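Local coordinates for pyridoxamine 5'-phosphate oxidase-related, FMN-binding protein (Mycobacterium smegmatis, PDB 6ECI) that binds flavin-adenine dinucleotide and probably sequesters it, which is thought to protect mycobacteria against hypoxic and oxidative stress, at residues 11-19 / 76-84; 42-52 / 106-117. All blocks are in the same frame, centred on the assembly; numbering follows the deposited sequence.

Contact 1. Residues 11-19 / 76-84; sequences ECWDLLKSV and QGWSVIVRG. With FAD (flavin-adenine dinucleotide), chain C.
Leu-15 rides over one face of the Trp-78 indole, joining helix 9-16 to strand 77-88 by a CH-pi contact. Its CB stands 3.9 Å from the centroid of the six-membered ring of Trp-78, only 5° off the ring normal, while CD1 rests over the same face nearer the five-membered ring. The leucine and the indole run antiparallel alongside one another. Trp-78 holds CG between its own backbone N and carbonyl carbon (chi1 61°), which turns the indole back toward Ser-18 and Val-19. There Ser-18 OG approaches Trp-78 CZ2 obliquely at 3.4 Å, and Val-19 CG1 meets the same carbon.

Further along the strand, Val-80 fits between two helix residues, one for each methyl. Its CG2 meets Cys-12 CB at 3.7 Å, whereas its CG1 faces the branch of Leu-16, whose CD2 comes within 3.6 Å of Val-80 CB. Leu-16 CD1 then reaches on to Val-82 CG2, and the Trp-13 ring approaches that methyl obliquely. The short segment axes cross at 106°, 8.5 Å apart at their closest approach, so residues from neighbouring turns (Cys-12, Leu-15, Leu-16) meet the alternate strand positions Trp-78, Val-80 and Val-82.

The other face of the strand belongs to the cofactor: Ser-79 OG donates to N1A of FAD at 2.8 Å, and Ile-81 CG1 packs on C2A of its adenine at 3.4 Å. Pro-36 of the second subunit packs on Ser-79, which places this site at the dimer interface. No hydrogen bond crosses between helix and strand. Leu-15 O, close to the indole, instead accepts from Ser-18 N and Ser-18 OG, the latter in the carbonyl plane. The chemistry thus divides by strand face: apolar cohesion toward the helix, a hydrogen bond together with apolar packing toward the adenine.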
loop_
_atom_site.group_PDB
_atom_site.type_symbol
_atom_site.label_atom_id
_atom_site.label_comp_id
_atom_site.label_asym_id
_atom_site.label_seq_id
_atom_site.Cartn_x
_atom_site.Cartn_y
_atom_site.Cartn_z
ATOM N N GLU B 11 -1.491 17.274 -10.123
ATOM C CA GLU B 11 -1.596 17.187 -8.670
ATOM C C GLU B 11 -1.050 15.858 -8.165
ATOM O O GLU B 11 -0.364 15.813 -7.137
ATOM C CB GLU B 11 -3.049 17.376 -8.233
ATOM C CG GLU B 11 -3.696 18.651 -8.759
ATOM C CD GLU B 11 -5.212 18.638 -8.649
ATOM O OE1 GLU B 11 -5.742 19.131 -7.634
ATOM O OE2 GLU B 11 -5.878 18.136 -9.578
ATOM N N CYS B 12 -1.327 14.768 -8.887
ATOM C CA CYS B 12 -0.891 13.445 -8.448
ATOM C C CYS B 12 0.631 13.349 -8.402
ATOM O O CYS B 12 1.205 12.908 -7.399
ATOM C CB CYS B 12 -1.462 12.370 -9.373
ATOM S SG CYS B 12 -3.264 12.237 -9.389
ATOM N N TRP B 13 1.301 13.753 -9.485
ATOM C CA TRP B 13 2.752 13.613 -9.546
ATOM C C TRP B 13 3.446 14.451 -8.480
ATOM O O TRP B 13 4.511 14.065 -7.985
ATOM C CB TRP B 13 3.262 13.991 -10.937
ATOM C CG TRP B 13 2.952 12.964 -11.980
ATOM C CD1 TRP B 13 2.073 13.085 -13.017
ATOM C CD2 TRP B 13 3.514 11.652 -12.081
ATOM N NE1 TRP B 13 2.053 11.929 -13.757
ATOM C CE2 TRP B 13 2.929 11.033 -13.204
ATOM C CE3 TRP B 13 4.453 10.940 -11.331
ATOM C CZ2 TRP B 13 3.255 9.736 -13.596
ATOM C CZ3 TRP B 13 4.776 9.653 -11.721
ATOM C CH2 TRP B 13 4.179 9.064 -12.844
ATOM N N ASP B 14 2.860 15.592 -8.108
ATOM C CA ASP B 14 3.434 16.388 -7.029
ATOM C C ASP B 14 3.071 15.821 -5.663
ATOM O O ASP B 14 3.923 15.762 -4.770
ATOM C CB ASP B 14 2.982 17.844 -7.144
ATOM C CG ASP B 14 3.862 18.650 -8.075
ATOM O OD1 ASP B 14 5.053 18.299 -8.214
ATOM O OD2 ASP B 14 3.366 19.635 -8.663
ATOM N N LEU B 15 1.816 15.399 -5.481
ATOM C CA LEU B 15 1.423 14.778 -4.220
ATOM C C LEU B 15 2.300 13.573 -3.903
ATOM O O LEU B 15 2.620 13.320 -2.736
ATOM C CB LEU B 15 -0.049 14.372 -4.266
ATOM C CG LEU B 15 -1.067 15.491 -4.042
ATOM C CD1 LEU B 15 -2.477 14.949 -4.122
ATOM C CD2 LEU B 15 -0.827 16.173 -2.710
ATOM N N LEU B 16 2.710 12.827 -4.931
ATOM C CA LEU B 16 3.624 11.710 -4.718
ATOM C C LEU B 16 4.963 12.176 -4.161
ATOM O O LEU B 16 5.604 11.446 -3.396
ATOM C CB LEU B 16 3.833 10.945 -6.026
ATOM C CG LEU B 16 2.679 10.047 -6.467
ATOM C CD1 LEU B 16 3.055 9.267 -7.717
ATOM C CD2 LEU B 16 2.301 9.107 -5.337
ATOM N N LYS B 17 5.400 13.384 -4.524
ATOM C CA LYS B 17 6.674 13.897 -4.036
ATOM C C LYS B 17 6.625 14.320 -2.575
ATOM O O LYS B 17 7.675 14.640 -2.007
ATOM C CB LYS B 17 7.130 15.082 -4.891
ATOM C CG LYS B 17 7.250 14.779 -6.367
ATOM C CD LYS B 17 8.510 15.393 -6.942
ATOM C CE LYS B 17 8.403 15.551 -8.445
ATOM N NZ LYS B 17 7.300 16.479 -8.818
ATOM N N SER B 18 5.447 14.335 -1.954
ATOM C CA SER B 18 5.316 14.756 -0.566
ATOM C C SER B 18 5.562 13.624 0.428
ATOM O O SER B 18 5.652 13.889 1.630
ATOM C CB SER B 18 3.927 15.348 -0.320
ATOM O OG SER B 18 2.941 14.334 -0.268
ATOM N N VAL B 19 5.658 12.374 -0.032
ATOM C CA VAL B 19 5.849 11.218 0.843
ATOM C C VAL B 19 6.926 10.317 0.251
ATOM O O VAL B 19 7.101 10.262 -0.970
ATOM C CB VAL B 19 4.533 10.432 1.063
ATOM C CG1 VAL B 19 3.450 11.337 1.635
ATOM C CG2 VAL B 19 4.061 9.783 -0.239
ATOM N N GLN B 76 -8.778 15.379 6.168
ATOM C CA GLN B 76 -8.847 14.814 4.828
ATOM C C GLN B 76 -7.599 14.000 4.508
ATOM O O GLN B 76 -6.619 13.980 5.257
ATOM C CB GLN B 76 -9.031 15.914 3.775
ATOM C CG GLN B 76 -10.473 16.316 3.542
ATOM C CD GLN B 76 -10.609 17.361 2.455
ATOM O OE1 GLN B 76 -9.884 18.356 2.445
ATOM N NE2 GLN B 76 -11.538 17.143 1.531
ATOM N N GLY B 77 -7.655 13.324 3.361
ATOM C CA GLY B 77 -6.532 12.559 2.862
ATOM C C GLY B 77 -6.591 12.472 1.353
ATOM O O GLY B 77 -7.567 12.882 0.721
ATOM N N TRP B 78 -5.519 11.932 0.779
ATOM C CA TRP B 78 -5.408 11.749 -0.660
ATOM C C TRP B 78 -4.686 10.440 -0.928
ATOM O O TRP B 78 -4.010 9.893 -0.054
ATOM C CB TRP B 78 -4.654 12.909 -1.329
ATOM C CG TRP B 78 -3.249 13.041 -0.825
ATOM C CD1 TRP B 78 -2.817 13.849 0.181
ATOM C CD2 TRP B 78 -2.096 12.323 -1.286
ATOM N NE1 TRP B 78 -1.468 13.687 0.373
ATOM C CE2 TRP B 78 -1.002 12.753 -0.515
ATOM C CE3 TRP B 78 -1.884 11.362 -2.279
ATOM C CZ2 TRP B 78 0.286 12.256 -0.705
ATOM C CZ3 TRP B 78 -0.606 10.866 -2.462
ATOM C CH2 TRP B 78 0.463 11.316 -1.681
ATOM N N SER B 79 -4.822 9.945 -2.156
ATOM C CA SER B 79 -4.053 8.793 -2.593
ATOM C C SER B 79 -3.855 8.875 -4.097
ATOM O O SER B 79 -4.675 9.452 -4.816
ATOM C CB SER B 79 -4.729 7.472 -2.219
ATOM O OG SER B 79 -5.906 7.271 -2.974
ATOM N N VAL B 80 -2.753 8.294 -4.562
ATOM C CA VAL B 80 -2.402 8.261 -5.976
ATOM C C VAL B 80 -2.079 6.820 -6.344
ATOM O O VAL B 80 -1.361 6.135 -5.607
ATOM C CB VAL B 80 -1.209 9.187 -6.287
ATOM C CG1 VAL B 80 -0.717 8.981 -7.708
ATOM C CG2 VAL B 80 -1.598 10.638 -6.068
ATOM N N ILE B 81 -2.621 6.358 -7.470
ATOM C CA ILE B 81 -2.358 5.020 -7.987
ATOM C C ILE B 81 -1.782 5.149 -9.390
ATOM O O ILE B 81 -2.366 5.821 -10.248
ATOM C CB ILE B 81 -3.628 4.148 -7.999
ATOM C CG1 ILE B 81 -4.200 4.011 -6.589
ATOM C CG2 ILE B 81 -3.320 2.772 -8.562
ATOM C CD1 ILE B 81 -5.518 3.276 -6.542
ATOM N N VAL B 82 -0.645 4.501 -9.621
ATOM C CA VAL B 82 0.028 4.501 -10.914
ATOM C C VAL B 82 -0.019 3.086 -11.473
ATOM O O VAL B 82 0.482 2.144 -10.844
ATOM C CB VAL B 82 1.479 4.995 -10.801
ATOM C CG1 VAL B 82 2.235 4.731 -12.097
ATOM C CG2 VAL B 82 1.513 6.470 -10.449
ATOM N N ARG B 83 -0.628 2.932 -12.646
ATOM C CA ARG B 83 -0.546 1.696 -13.413
ATOM C C ARG B 83 0.544 1.849 -14.461
ATOM O O ARG B 83 0.528 2.807 -15.240
ATOM C CB ARG B 83 -1.878 1.358 -14.088
ATOM C CG ARG B 83 -3.052 1.239 -13.138
ATOM C CD ARG B 83 -4.068 0.211 -13.625
ATOM N NE ARG B 83 -5.306 0.265 -12.849
ATOM C CZ ARG B 83 -5.713 -0.678 -12.001
ATOM N NH1 ARG B 83 -4.991 -1.776 -11.813
ATOM N NH2 ARG B 83 -6.855 -0.523 -11.344
ATOM N N GLY B 84 1.483 0.915 -14.476
ATOM C CA GLY B 84 2.554 0.986 -15.442
ATOM C C GLY B 84 3.366 -0.287 -15.488
ATOM O O GLY B 84 2.939 -1.337 -15.001
HETATM P PA FAD C . -14.363 3.936 -9.286
HETATM O O1A FAD C . -14.834 5.315 -9.569
HETATM O O2A FAD C . -15.220 2.814 -9.875
HETATM O O5B FAD C . -12.866 3.741 -9.741
HETATM C C5B FAD C . -12.439 4.065 -11.081
HETATM C C4B FAD C . -10.933 4.129 -11.107
HETATM O O4B FAD C . -10.490 5.239 -10.301
HETATM C C3B FAD C . -10.220 2.918 -10.521
HETATM O O3B FAD C . -10.069 1.884 -11.487
HETATM C C2B FAD C . -8.869 3.501 -10.101
HETATM O O2B FAD C . -7.914 3.477 -11.156
HETATM C C1B FAD C . -9.235 4.940 -9.714
HETATM N N9A FAD C . -9.332 5.156 -8.275
HETATM C C8A FAD C . -10.393 4.862 -7.458
HETATM N N7A FAD C . -10.197 5.155 -6.196
HETATM C C5A FAD C . -8.904 5.677 -6.180
HETATM C C6A FAD C . -8.102 6.175 -5.140
HETATM N N6A FAD C . -8.482 6.240 -3.863
HETATM N N1A FAD C . -6.867 6.623 -5.470
HETATM C C2A FAD C . -6.480 6.568 -6.745
HETATM N N3A FAD C . -7.150 6.113 -7.805
HETATM C C4A FAD C . -8.372 5.680 -7.452
HETATM N N1 FAD C . -13.340 4.368 0.958
HETATM C C2 FAD C . -14.059 3.719 1.918
HETATM O O2 FAD C . -15.043 3.028 1.633
HETATM N N3 FAD C . -13.687 3.829 3.245
HETATM C C4 FAD C . -12.619 4.555 3.733
HETATM O O4 FAD C . -12.385 4.578 4.941
HETATM C C4X FAD C . -11.863 5.242 2.704
HETATM N N5 FAD C . -10.835 5.955 3.073
HETATM C C5X FAD C . -10.112 6.610 2.087
HETATM C C6 FAD C . -9.012 7.379 2.463
HETATM C C7 FAD C . -8.255 8.056 1.513
HETATM C C7M FAD C . -7.071 8.876 1.955
HETATM C C8 FAD C . -8.603 7.964 0.155
HETATM C C8M FAD C . -7.807 8.688 -0.898
HETATM C C9 FAD C . -9.702 7.198 -0.224
HETATM C C9A FAD C . -10.455 6.525 0.730
HETATM N N10 FAD C . -11.578 5.746 0.381
HETATM C C10 FAD C . -12.301 5.087 1.343
HETATM C "C1'" FAD C . -11.982 5.598 -1.023
HETATM C "C2'" FAD C . -11.486 4.294 -1.640
HETATM O "O2'" FAD C . -10.085 4.145 -1.411
HETATM C "C3'" FAD C . -11.752 4.310 -3.145
HETATM O "O3'" FAD C . -11.426 5.594 -3.660
HETATM C "C4'" FAD C . -13.194 3.975 -3.526
HETATM O "O4'" FAD C . -13.600 2.781 -2.857
HETATM C "C5'" FAD C . -13.371 3.826 -5.021
HETATM O "O5'" FAD C . -14.769 3.625 -5.312
HETATM P P FAD C . -15.392 4.099 -6.677
HETATM O O1P FAD C . -15.504 5.626 -6.668
HETATM O O2P FAD C . -16.641 3.358 -6.970
HETATM O O3P FAD C . -14.271 3.704 -7.722
#

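Contact 2. Residues 42-52 / 106-117; sequences QNRTVLFRTAE and WTATAKTHWVRV. With FAD (flavin-adenine dinucleotide), chain U.
Strands 46-49 and 114-119 pair antiparallel, the short segment axes 153° apart, with Val-46/Val-117 and Phe-48/Val-115 as hydrogen-bonded pairs and Leu-47/Arg-116 and Arg-49/Trp-114 as non-hydrogen-bonded pairs. On the face carrying Phe-48, the aromatic ring turns back beside its neighbour: CG sits between the backbone N and carbonyl carbon (chi1 64°), and Val-115 CB lies over one ring face, 3.9 Å from its centroid. Val-117 CG2 meets the ring edge.

On the reverse face, Arg-116 grips Gln-42 OE1 end-on with NH1 at 2.7 Å and NH2 at 2.9 Å, the amide and guanidinium planes 21° apart. Arg-116 NH1 also donates to Thr-45 OG1, and NE has its own salt-bridge partner, Asp-94; together the three would hold the guanidinium.

Farther on, Arg-49 runs between two tryptophans. Its CG lies over the Trp-114 ring, 3.7 Å from the six-membered centroid. In a cation-pi contact its tilted guanidinium leads with NH2 over the centre of the Trp-106 ring, CZ 3.9 Å from the six-membered centroid. Arg-49 NH1 donates to Lys-111 O, a long bond (3.3 Å) to a poorly ordered loop. The backbone here meets FAD: its N3 donates to Arg-49 O and Ala-51 N donates to O2. The polar edge of the isoalloxazine is therefore read by main-chain atoms, while the charged side chain is held among aromatic rings.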
loop_
_atom_site.group_PDB
_atom_site.type_symbol
_atom_site.label_atom_id
_atom_site.label_comp_id
_atom_site.label_asym_id
_atom_site.label_seq_id
_atom_site.Cartn_x
_atom_site.Cartn_y
_atom_site.Cartn_z
ATOM N N GLN B 42 10.644 11.063 -10.584
ATOM C CA GLN B 42 11.569 11.696 -11.523
ATOM C C GLN B 42 10.915 11.722 -12.896
ATOM O O GLN B 42 10.785 10.673 -13.536
ATOM C CB GLN B 42 12.902 10.952 -11.583
ATOM C CG GLN B 42 13.851 11.227 -10.441
ATOM C CD GLN B 42 15.234 10.678 -10.717
ATOM O OE1 GLN B 42 15.398 9.766 -11.527
ATOM N NE2 GLN B 42 16.240 11.235 -10.049
ATOM N N ASN B 43 10.516 12.911 -13.347
ATOM C CA ASN B 43 9.973 13.124 -14.690
ATOM C C ASN B 43 8.820 12.165 -14.982
ATOM O O ASN B 43 8.841 11.392 -15.945
ATOM C CB ASN B 43 11.070 12.991 -15.750
ATOM C CG ASN B 43 12.274 13.857 -15.455
ATOM O OD1 ASN B 43 13.397 13.363 -15.358
ATOM N ND2 ASN B 43 12.050 15.159 -15.309
ATOM N N ARG B 44 7.803 12.230 -14.124
ATOM C CA ARG B 44 6.615 11.384 -14.248
ATOM C C ARG B 44 7.002 9.910 -14.343
ATOM O O ARG B 44 6.469 9.156 -15.159
ATOM C CB ARG B 44 5.755 11.809 -15.442
ATOM C CG ARG B 44 5.577 13.311 -15.549
ATOM C CD ARG B 44 4.224 13.706 -16.108
ATOM N NE ARG B 44 3.727 14.915 -15.453
ATOM C CZ ARG B 44 2.522 15.441 -15.649
ATOM N NH1 ARG B 44 1.673 14.873 -16.496
ATOM N NH2 ARG B 44 2.169 16.542 -14.997
ATOM N N THR B 45 7.973 9.507 -13.525
ATOM C CA THR B 45 8.304 8.104 -13.324
ATOM C C THR B 45 8.490 7.875 -11.832
ATOM O O THR B 45 8.774 8.805 -11.073
ATOM C CB THR B 45 9.574 7.669 -14.077
ATOM O OG1 THR B 45 10.732 8.226 -13.441
ATOM C CG2 THR B 45 9.533 8.115 -15.527
ATOM N N VAL B 46 8.327 6.624 -11.417
ATOM C CA VAL B 46 8.438 6.236 -10.015
ATOM C C VAL B 46 9.730 5.442 -9.871
ATOM O O VAL B 46 9.796 4.265 -10.242
ATOM C CB VAL B 46 7.219 5.434 -9.544
ATOM C CG1 VAL B 46 7.345 5.088 -8.066
ATOM C CG2 VAL B 46 5.940 6.214 -9.806
ATOM N N LEU B 47 10.760 6.084 -9.328
ATOM C CA LEU B 47 12.075 5.473 -9.193
ATOM C C LEU B 47 12.233 4.817 -7.829
ATOM O O LEU B 47 11.840 5.383 -6.806
ATOM C CB LEU B 47 13.174 6.518 -9.385
ATOM C CG LEU B 47 14.600 6.036 -9.115
ATOM C CD1 LEU B 47 15.038 5.024 -10.163
ATOM C CD2 LEU B 47 15.554 7.208 -9.072
ATOM N N PHE B 48 12.817 3.621 -7.819
ATOM C CA PHE B 48 13.153 2.954 -6.572
ATOM C C PHE B 48 14.323 2.010 -6.807
ATOM O O PHE B 48 14.681 1.695 -7.944
ATOM C CB PHE B 48 11.953 2.200 -5.990
ATOM C CG PHE B 48 11.467 1.060 -6.844
ATOM C CD1 PHE B 48 10.672 1.297 -7.954
ATOM C CD2 PHE B 48 11.780 -0.249 -6.517
ATOM C CE1 PHE B 48 10.212 0.249 -8.731
ATOM C CE2 PHE B 48 11.323 -1.300 -7.289
ATOM C CZ PHE B 48 10.537 -1.051 -8.396
ATOM N N ARG B 49 14.927 1.573 -5.708
ATOM C CA ARG B 49 16.007 0.602 -5.734
ATOM C C ARG B 49 15.491 -0.750 -5.268
ATOM O O ARG B 49 14.569 -0.838 -4.452
ATOM C CB ARG B 49 17.181 1.050 -4.857
ATOM C CG ARG B 49 18.195 1.888 -5.615
ATOM C CD ARG B 49 19.246 2.531 -4.722
ATOM N NE ARG B 49 19.337 1.948 -3.385
ATOM C CZ ARG B 49 20.145 0.941 -3.064
ATOM N NH1 ARG B 49 20.926 0.396 -3.987
ATOM N NH2 ARG B 49 20.175 0.478 -1.822
ATOM N N THR B 50 16.089 -1.803 -5.805
ATOM C CA THR B 50 15.666 -3.166 -5.541
ATOM C C THR B 50 16.830 -3.944 -4.947
ATOM O O THR B 50 17.989 -3.728 -5.317
ATOM C CB THR B 50 15.143 -3.826 -6.830
ATOM O OG1 THR B 50 13.769 -4.196 -6.660
ATOM C CG2 THR B 50 15.964 -5.046 -7.213
ATOM N N ALA B 51 16.519 -4.813 -3.991
ATOM C CA ALA B 51 17.521 -5.657 -3.358
ATOM C C ALA B 51 17.622 -6.962 -4.133
ATOM O O ALA B 51 16.603 -7.539 -4.526
ATOM C CB ALA B 51 17.172 -5.917 -1.891
ATOM N N GLU B 52 18.850 -7.412 -4.368
ATOM C CA GLU B 52 19.073 -8.543 -5.256
ATOM C C GLU B 52 18.720 -9.859 -4.574
ATOM O O GLU B 52 18.744 -9.975 -3.348
ATOM C CB GLU B 52 20.522 -8.557 -5.741
ATOM C CG GLU B 52 20.701 -8.238 -7.236
ATOM C CD GLU B 52 20.264 -9.374 -8.167
ATOM O OE1 GLU B 52 19.467 -10.237 -7.745
ATOM O OE2 GLU B 52 20.765 -9.413 -9.322
ATOM N N TRP B 106 20.424 2.756 2.168
ATOM C CA TRP B 106 20.400 1.586 3.033
ATOM C C TRP B 106 21.615 0.695 2.831
ATOM O O TRP B 106 22.086 0.496 1.708
ATOM C CB TRP B 106 19.106 0.748 2.892
ATOM C CG TRP B 106 18.382 0.715 1.570
ATOM C CD1 TRP B 106 17.536 1.666 1.076
ATOM C CD2 TRP B 106 18.350 -0.372 0.632
ATOM N NE1 TRP B 106 17.020 1.262 -0.133
ATOM C CE2 TRP B 106 17.501 0.014 -0.427
ATOM C CE3 TRP B 106 18.977 -1.622 0.571
ATOM C CZ2 TRP B 106 17.265 -0.805 -1.531
ATOM C CZ3 TRP B 106 18.741 -2.432 -0.527
ATOM C CH2 TRP B 106 17.893 -2.020 -1.563
ATOM N N THR B 107 22.088 0.157 3.963
ATOM C CA THR B 107 23.088 -0.897 4.166
ATOM C C THR B 107 24.362 -0.869 3.325
ATOM O O THR B 107 24.517 -0.072 2.396
ATOM C CB THR B 107 22.441 -2.291 4.031
ATOM O OG1 THR B 107 23.467 -3.284 3.892
ATOM C CG2 THR B 107 21.437 -2.394 2.878
ATOM N N ALA B 108 25.290 -1.760 3.689
ATOM C CA ALA B 108 26.627 -1.825 3.116
ATOM C C ALA B 108 26.652 -2.420 1.718
ATOM O O ALA B 108 27.695 -2.351 1.059
ATOM C CB ALA B 108 27.545 -2.639 4.030
ATOM N N THR B 109 25.552 -3.012 1.256
ATOM C CA THR B 109 25.509 -3.439 -0.134
ATOM C C THR B 109 25.566 -2.205 -1.026
ATOM O O THR B 109 24.595 -1.447 -1.126
ATOM C CB THR B 109 24.265 -4.290 -0.433
ATOM O OG1 THR B 109 24.104 -4.420 -1.849
ATOM C CG2 THR B 109 23.004 -3.677 0.157
ATOM N N ALA B 110 26.725 -1.966 -1.631
ATOM C CA ALA B 110 26.835 -1.004 -2.716
ATOM C C ALA B 110 26.328 -1.580 -4.031
ATOM O O ALA B 110 26.559 -0.986 -5.090
ATOM C CB ALA B 110 28.285 -0.531 -2.860
ATOM N N LYS B 111 25.678 -2.742 -3.969
ATOM C CA LYS B 111 24.966 -3.294 -5.110
ATOM C C LYS B 111 23.773 -2.411 -5.431
ATOM O O LYS B 111 22.963 -2.086 -4.554
ATOM C CB LYS B 111 24.523 -4.722 -4.799
ATOM C CG LYS B 111 23.180 -5.194 -5.343
ATOM C CD LYS B 111 23.219 -5.405 -6.833
ATOM C CE LYS B 111 24.262 -6.440 -7.169
ATOM N NZ LYS B 111 23.972 -7.814 -6.781
ATOM N N THR B 112 23.685 -1.989 -6.680
ATOM C CA THR B 112 22.599 -1.128 -7.105
ATOM C C THR B 112 21.764 -1.856 -8.149
ATOM O O THR B 112 22.284 -2.655 -8.938
ATOM C CB THR B 112 23.136 0.217 -7.621
ATOM O OG1 THR B 112 22.121 1.226 -7.512
ATOM C CG2 THR B 112 23.642 0.125 -9.058
ATOM N N HIS B 113 20.455 -1.616 -8.110
ATOM C CA HIS B 113 19.518 -2.154 -9.096
ATOM C C HIS B 113 18.380 -1.143 -9.174
ATOM O O HIS B 113 17.383 -1.260 -8.460
ATOM C CB HIS B 113 19.029 -3.548 -8.728
ATOM C CG HIS B 113 18.354 -4.257 -9.861
ATOM N ND1 HIS B 113 18.093 -5.610 -9.848
ATOM C CD2 HIS B 113 17.903 -3.797 -11.053
ATOM C CE1 HIS B 113 17.504 -5.953 -10.981
ATOM N NE2 HIS B 113 17.377 -4.871 -11.729
ATOM N N TRP B 114 18.545 -0.152 -10.044
ATOM C CA TRP B 114 17.554 0.900 -10.199
ATOM C C TRP B 114 16.402 0.414 -11.066
ATOM O O TRP B 114 16.618 -0.171 -12.131
ATOM C CB TRP B 114 18.183 2.144 -10.822
ATOM C CG TRP B 114 19.301 2.741 -10.029
ATOM C CD1 TRP B 114 20.638 2.533 -10.210
ATOM C CD2 TRP B 114 19.180 3.651 -8.933
ATOM N NE1 TRP B 114 21.358 3.258 -9.291
ATOM C CE2 TRP B 114 20.486 3.952 -8.493
ATOM C CE3 TRP B 114 18.095 4.239 -8.277
ATOM C CZ2 TRP B 114 20.734 4.814 -7.428
ATOM C CZ3 TRP B 114 18.344 5.094 -7.219
ATOM C CH2 TRP B 114 19.652 5.375 -6.806
ATOM N N VAL B 115 15.178 0.662 -10.610
ATOM C CA VAL B 115 13.970 0.315 -11.344
ATOM C C VAL B 115 13.078 1.546 -11.400
ATOM O O VAL B 115 13.023 2.328 -10.443
ATOM C CB VAL B 115 13.228 -0.871 -10.690
ATOM C CG1 VAL B 115 12.053 -1.317 -11.551
ATOM C CG2 VAL B 115 14.178 -2.028 -10.436
ATOM N N ARG B 116 12.390 1.727 -12.524
ATOM C CA ARG B 116 11.411 2.793 -12.686
ATOM C C ARG B 116 10.074 2.195 -13.089
ATOM O O ARG B 116 10.018 1.287 -13.924
ATOM C CB ARG B 116 11.837 3.812 -13.747
ATOM C CG ARG B 116 12.991 4.715 -13.363
ATOM C CD ARG B 116 13.200 5.777 -14.435
ATOM N NE ARG B 116 14.526 6.384 -14.370
ATOM C CZ ARG B 116 14.835 7.439 -13.622
ATOM N NH1 ARG B 116 13.912 8.017 -12.861
ATOM N NH2 ARG B 116 16.071 7.917 -13.635
ATOM N N VAL B 117 9.001 2.706 -12.498
ATOM C CA VAL B 117 7.652 2.375 -12.937
ATOM C C VAL B 117 7.276 3.390 -14.008
ATOM O O VAL B 117 6.997 4.552 -13.703
ATOM C CB VAL B 117 6.653 2.386 -11.775
ATOM C CG1 VAL B 117 5.254 2.071 -12.282
ATOM C CG2 VAL B 117 7.067 1.386 -10.716
HETATM P PA FAD U . 9.632 -13.405 0.557
HETATM O O1A FAD U . 10.536 -14.221 1.405
HETATM O O2A FAD U . 9.500 -13.858 -0.902
HETATM O O5B FAD U . 8.192 -13.274 1.188
HETATM C C5B FAD U . 7.491 -14.421 1.711
HETATM C C4B FAD U . 6.243 -13.926 2.398
HETATM O O4B FAD U . 6.604 -12.948 3.393
HETATM C C3B FAD U . 5.248 -13.208 1.495
HETATM O O3B FAD U . 4.381 -14.130 0.846
HETATM C C2B FAD U . 4.495 -12.308 2.481
HETATM O O2B FAD U . 3.378 -12.947 3.087
HETATM C C1B FAD U . 5.577 -11.978 3.518
HETATM N N9A FAD U . 6.161 -10.658 3.333
HETATM C C8A FAD U . 7.132 -10.299 2.436
HETATM N N7A FAD U . 7.457 -9.030 2.475
HETATM C C5A FAD U . 6.630 -8.513 3.468
HETATM C C6A FAD U . 6.485 -7.217 3.994
HETATM N N6A FAD U . 7.191 -6.161 3.587
HETATM N N1A FAD U . 5.573 -7.045 4.979
HETATM C C2A FAD U . 4.869 -8.098 5.396
HETATM N N3A FAD U . 4.918 -9.362 4.971
HETATM C C4A FAD U . 5.831 -9.504 3.997
HETATM N N1 FAD U . 12.651 -3.672 -0.810
HETATM C C2 FAD U . 13.300 -3.126 -1.878
HETATM O O2 FAD U . 13.812 -3.833 -2.752
HETATM N N3 FAD U . 13.392 -1.750 -1.992
HETATM C C4 FAD U . 12.876 -0.824 -1.108
HETATM O O4 FAD U . 13.023 0.379 -1.318
HETATM C C4X FAD U . 12.187 -1.415 0.024
HETATM N N5 FAD U . 11.667 -0.615 0.915
HETATM C C5X FAD U . 11.007 -1.183 1.995
HETATM C C6 FAD U . 10.444 -0.345 2.955
HETATM C C7 FAD U . 9.772 -0.865 4.056
HETATM C C7M FAD U . 9.179 0.072 5.074
HETATM C C8 FAD U . 9.656 -2.258 4.202
HETATM C C8M FAD U . 8.940 -2.852 5.386
HETATM C C9 FAD U . 10.218 -3.099 3.247
HETATM C C9A FAD U . 10.888 -2.572 2.148
HETATM N N10 FAD U . 11.465 -3.397 1.162
HETATM C C10 FAD U . 12.123 -2.851 0.085
HETATM C "C1'" FAD U . 11.375 -4.858 1.261
HETATM C "C2'" FAD U . 10.383 -5.460 0.273
HETATM O "O2'" FAD U . 9.065 -5.440 0.823
HETATM C "C3'" FAD U . 10.795 -6.899 -0.039
HETATM O "O3'" FAD U . 11.029 -7.053 -1.434
HETATM C "C4'" FAD U . 9.759 -7.921 0.414
HETATM O "O4'" FAD U . 9.870 -8.033 1.832
HETATM C "C5'" FAD U . 9.903 -9.263 -0.276
HETATM O "O5'" FAD U . 11.228 -9.778 -0.036
HETATM P P FAD U . 11.504 -11.327 0.061
HETATM O O1P FAD U . 12.536 -11.592 1.161
HETATM O O2P FAD U . 11.845 -11.903 -1.259
HETATM O O3P FAD U . 10.107 -11.893 0.557
#

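How the contacts relate
Both contacts combine buried and exposed residues, and they lie on opposite sides of the chain's centre, about 19 Å apart between centres. Contact 1 packs a helix across a strand mostly through apolar side chains, with no hydrogen bond across; contact 2 is strand pairing, with main-chain bonds supplemented by arginine chemistry. Strands 77-88 and 114-119 are neighbours in one sheet, and Val-82 CG1 meets Val-117 CG1 at 4.0 Å. Trp-13 of the helix also reaches contact 2, its CH2 lying 3.3 Å from Arg-44 O. Each contact borders a different FAD: 76-84 meets the adenine and the methyl edge of one flavin, 42-52 the pyrimidine edge of the other, and the second subunit supplies the complementary half of each site.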